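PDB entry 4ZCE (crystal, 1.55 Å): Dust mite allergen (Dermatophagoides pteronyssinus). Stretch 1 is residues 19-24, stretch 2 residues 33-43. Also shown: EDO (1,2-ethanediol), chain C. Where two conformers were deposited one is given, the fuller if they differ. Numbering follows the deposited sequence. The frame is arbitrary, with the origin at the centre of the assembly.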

# COMPACT_ATOMS: atom_id res chain seq x y z
N ASP A 19 2.65 12.98 6.25
CA ASP A 19 2.40 11.73 6.95
C ASP A 19 3.15 10.58 6.27
O ASP A 19 2.88 10.28 5.12
CB ASP A 19 0.89 11.46 6.97
CG ASP A 19 0.51 10.32 7.86
OD1 ASP A 19 1.33 9.41 8.11
OD2 ASP A 19 -0.66 10.32 8.32
N PRO A 20 4.11 9.95 6.96
CA PRO A 20 4.87 8.87 6.32
C PRO A 20 4.04 7.60 6.10
O PRO A 20 4.54 6.67 5.47
CB PRO A 20 5.98 8.60 7.34
CG PRO A 20 5.35 8.95 8.66
CD PRO A 20 4.49 10.14 8.38
N HIS A 21 2.82 7.57 6.62
CA HIS A 21 1.93 6.42 6.46
C HIS A 21 0.99 6.58 5.28
O HIS A 21 0.16 5.71 5.03
CB HIS A 21 1.09 6.20 7.72
CG HIS A 21 1.91 6.12 8.97
ND1 HIS A 21 2.00 7.17 9.85
CD2 HIS A 21 2.68 5.12 9.46
CE1 HIS A 21 2.80 6.82 10.86
NE2 HIS A 21 3.22 5.59 10.64
N LYS A 22 1.08 7.70 4.56
CA LYS A 22 0.13 7.98 3.49
C LYS A 22 0.88 8.29 2.20
O LYS A 22 2.09 8.46 2.19
CB LYS A 22 -0.79 9.13 3.87
CG LYS A 22 -1.62 8.84 5.13
CD LYS A 22 -2.63 9.93 5.40
CE LYS A 22 -3.44 9.63 6.65
NZ LYS A 22 -4.47 10.66 6.91
N PHE A 23 0.13 8.32 1.11
CA PHE A 23 0.69 8.67 -0.20
C PHE A 23 -0.42 9.11 -1.13
O PHE A 23 -1.60 9.07 -0.78
CB PHE A 23 1.47 7.48 -0.78
CG PHE A 23 0.65 6.22 -0.99
CD1 PHE A 23 0.35 5.39 0.07
CD2 PHE A 23 0.19 5.87 -2.25
CE1 PHE A 23 -0.39 4.23 -0.13
CE2 PHE A 23 -0.54 4.69 -2.44
CZ PHE A 23 -0.82 3.89 -1.38
N TYR A 24 -0.04 9.56 -2.32
CA TYR A 24 -0.99 9.99 -3.33
C TYR A 24 -0.82 9.17 -4.60
O TYR A 24 0.29 8.88 -5.03
CB TYR A 24 -0.79 11.47 -3.65
CG TYR A 24 -1.17 12.40 -2.51
CD1 TYR A 24 -0.21 12.87 -1.63
CD2 TYR A 24 -2.49 12.80 -2.32
CE1 TYR A 24 -0.54 13.73 -0.59
CE2 TYR A 24 -2.83 13.65 -1.28
CZ TYR A 24 -1.85 14.11 -0.42
OH TYR A 24 -2.22 14.96 0.62
N HIS A 33 -5.77 10.36 -2.24
CA HIS A 33 -4.98 10.19 -1.03
C HIS A 33 -5.23 8.80 -0.45
O HIS A 33 -6.38 8.39 -0.26
CB HIS A 33 -5.44 11.25 -0.02
CG HIS A 33 -4.42 11.59 1.01
ND1 HIS A 33 -4.69 12.45 2.05
CD2 HIS A 33 -3.13 11.21 1.17
CE1 HIS A 33 -3.62 12.59 2.80
NE2 HIS A 33 -2.66 11.84 2.29
N LYS A 34 -4.15 8.07 -0.17
CA LYS A 34 -4.22 6.68 0.28
C LYS A 34 -3.45 6.44 1.57
O LYS A 34 -2.52 7.18 1.90
CB LYS A 34 -3.65 5.74 -0.77
CG LYS A 34 -4.46 5.63 -2.06
CD LYS A 34 -5.84 5.09 -1.76
CE LYS A 34 -6.42 4.41 -2.97
NZ LYS A 34 -7.83 3.98 -2.72
N ASP A 35 -3.85 5.39 2.29
CA ASP A 35 -3.17 4.92 3.51
C ASP A 35 -2.36 3.67 3.23
O ASP A 35 -2.82 2.78 2.53
CB ASP A 35 -4.19 4.57 4.58
CG ASP A 35 -5.02 5.75 5.01
OD1 ASP A 35 -4.44 6.70 5.55
OD2 ASP A 35 -6.25 5.71 4.81
N CYS A 36 -1.17 3.59 3.82
CA CYS A 36 -0.45 2.32 3.85
C CYS A 36 -1.09 1.42 4.89
O CYS A 36 -1.64 1.90 5.89
CB CYS A 36 1.01 2.54 4.23
SG CYS A 36 2.03 3.20 2.88
N PRO A 37 -0.98 0.10 4.71
CA PRO A 37 -1.62 -0.86 5.62
C PRO A 37 -0.77 -1.20 6.85
O PRO A 37 0.45 -1.06 6.81
CB PRO A 37 -1.76 -2.10 4.76
CG PRO A 37 -0.57 -2.02 3.86
CD PRO A 37 -0.40 -0.57 3.53
N GLY A 38 -1.39 -1.69 7.91
CA GLY A 38 -0.65 -2.03 9.11
C GLY A 38 0.09 -0.82 9.64
O GLY A 38 -0.46 0.28 9.68
N ASN A 39 1.34 -1.02 10.04
CA ASN A 39 2.17 0.10 10.46
C ASN A 39 3.20 0.45 9.39
O ASN A 39 4.20 1.10 9.68
CB ASN A 39 2.90 -0.21 11.77
CG ASN A 39 1.97 -0.27 12.96
OD1 ASN A 39 0.85 0.26 12.92
ND2 ASN A 39 2.43 -0.90 14.04
N THR A 40 2.96 0.00 8.16
CA THR A 40 3.93 0.28 7.11
C THR A 40 3.96 1.75 6.76
O THR A 40 3.04 2.51 7.07
CB THR A 40 3.71 -0.57 5.82
OG1 THR A 40 2.47 -0.24 5.20
CG2 THR A 40 3.74 -2.05 6.15
N ARG A 41 5.05 2.14 6.08
CA ARG A 41 5.32 3.52 5.73
C ARG A 41 5.66 3.61 4.25
O ARG A 41 6.19 2.67 3.66
CB ARG A 41 6.48 4.06 6.57
CG ARG A 41 6.09 4.41 8.00
CD ARG A 41 7.27 4.91 8.83
NE ARG A 41 6.86 5.24 10.20
CZ ARG A 41 7.38 6.22 10.93
NH1 ARG A 41 8.35 7.00 10.45
NH2 ARG A 41 6.93 6.44 12.16
N TRP A 42 5.37 4.76 3.64
CA TRP A 42 5.57 4.94 2.21
C TRP A 42 7.05 4.96 1.91
O TRP A 42 7.82 5.64 2.60
CB TRP A 42 4.95 6.25 1.73
CG TRP A 42 5.12 6.40 0.28
CD1 TRP A 42 5.90 7.31 -0.36
CD2 TRP A 42 4.54 5.58 -0.74
NE1 TRP A 42 5.83 7.12 -1.72
CE2 TRP A 42 5.00 6.06 -1.98
CE3 TRP A 42 3.67 4.49 -0.72
CZ2 TRP A 42 4.62 5.49 -3.18
CZ3 TRP A 42 3.29 3.93 -1.91
CH2 TRP A 42 3.76 4.44 -3.13
N ASN A 43 7.44 4.20 0.91
CA ASN A 43 8.82 4.07 0.45
C ASN A 43 8.89 4.65 -0.96
O ASN A 43 8.48 4.02 -1.93
CB ASN A 43 9.21 2.58 0.50
CG ASN A 43 10.59 2.29 -0.08
OD1 ASN A 43 11.21 3.12 -0.74
ND2 ASN A 43 11.07 1.08 0.15
C1 EDO C . -6.03 9.31 3.87
O1 EDO C . -5.97 10.64 4.34
C2 EDO C . -7.00 8.67 4.82
O2 EDO C . -7.87 7.91 4.02
O HOH W 1 7.51 7.30 4.70

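The phenyl ring of Phe 23 is sandwiched: Trp 42 covers one face and the aliphatic start of Lys 34 the other. With the six-membered ring of Trp 42 it forms an offset stack, the planes inclined by 14° and Phe 23 CG lying 3.5 Å from Trp 42 CE3. On the opposite face, Lys 34 CB makes a CH-pi contact, 3.4 Å from Phe 23 CZ, while the end of the lysine side chain leads away, so that its methylene start, not its charged end, packs on the ring. A flat, apolar side chain suits this slot, and Phe 23 is buried in it; the sulfur of Cys 36, itself bonded covalently elsewhere in the structure, approaches obliquely, with SG 3.9 Å from Phe 23 CD1.

The backbone fixes this arrangement. Strands 22-24 and 33-35 run antiparallel, and Phe 23 and Lys 34 form a hydrogen-bonded pair, from Phe 23 N to Lys 34 O (3.0 Å) and from Lys 34 N to Phe 23 O (2.8 Å). Cys 36 N extends the pairing to His 21 O (2.8 Å). Trp 42, beyond the type II' turn from Pro 37 to Thr 40, is tied by its N to Pro 20 O (2.8 Å), and a water donates to both Pro 20 O and Trp 42 O.

Lys 22, Tyr 24, His 33 and Asp 35 share the other face of the sheet. There the rings of Tyr 24 and His 33 stack nearly parallel, with Tyr 24 CE2 3.5 Å from His 33 CG. Lys 22 NZ and Asp 35 OD1 remain 4.2 Å apart, too far for a salt bridge; ethanediol, probably from the crystallisation liquor, links the two side chains instead, accepting from Lys 22 NZ at O1 (3.0 Å) and donating from O2 to Asp 35 OD2 (2.8 Å).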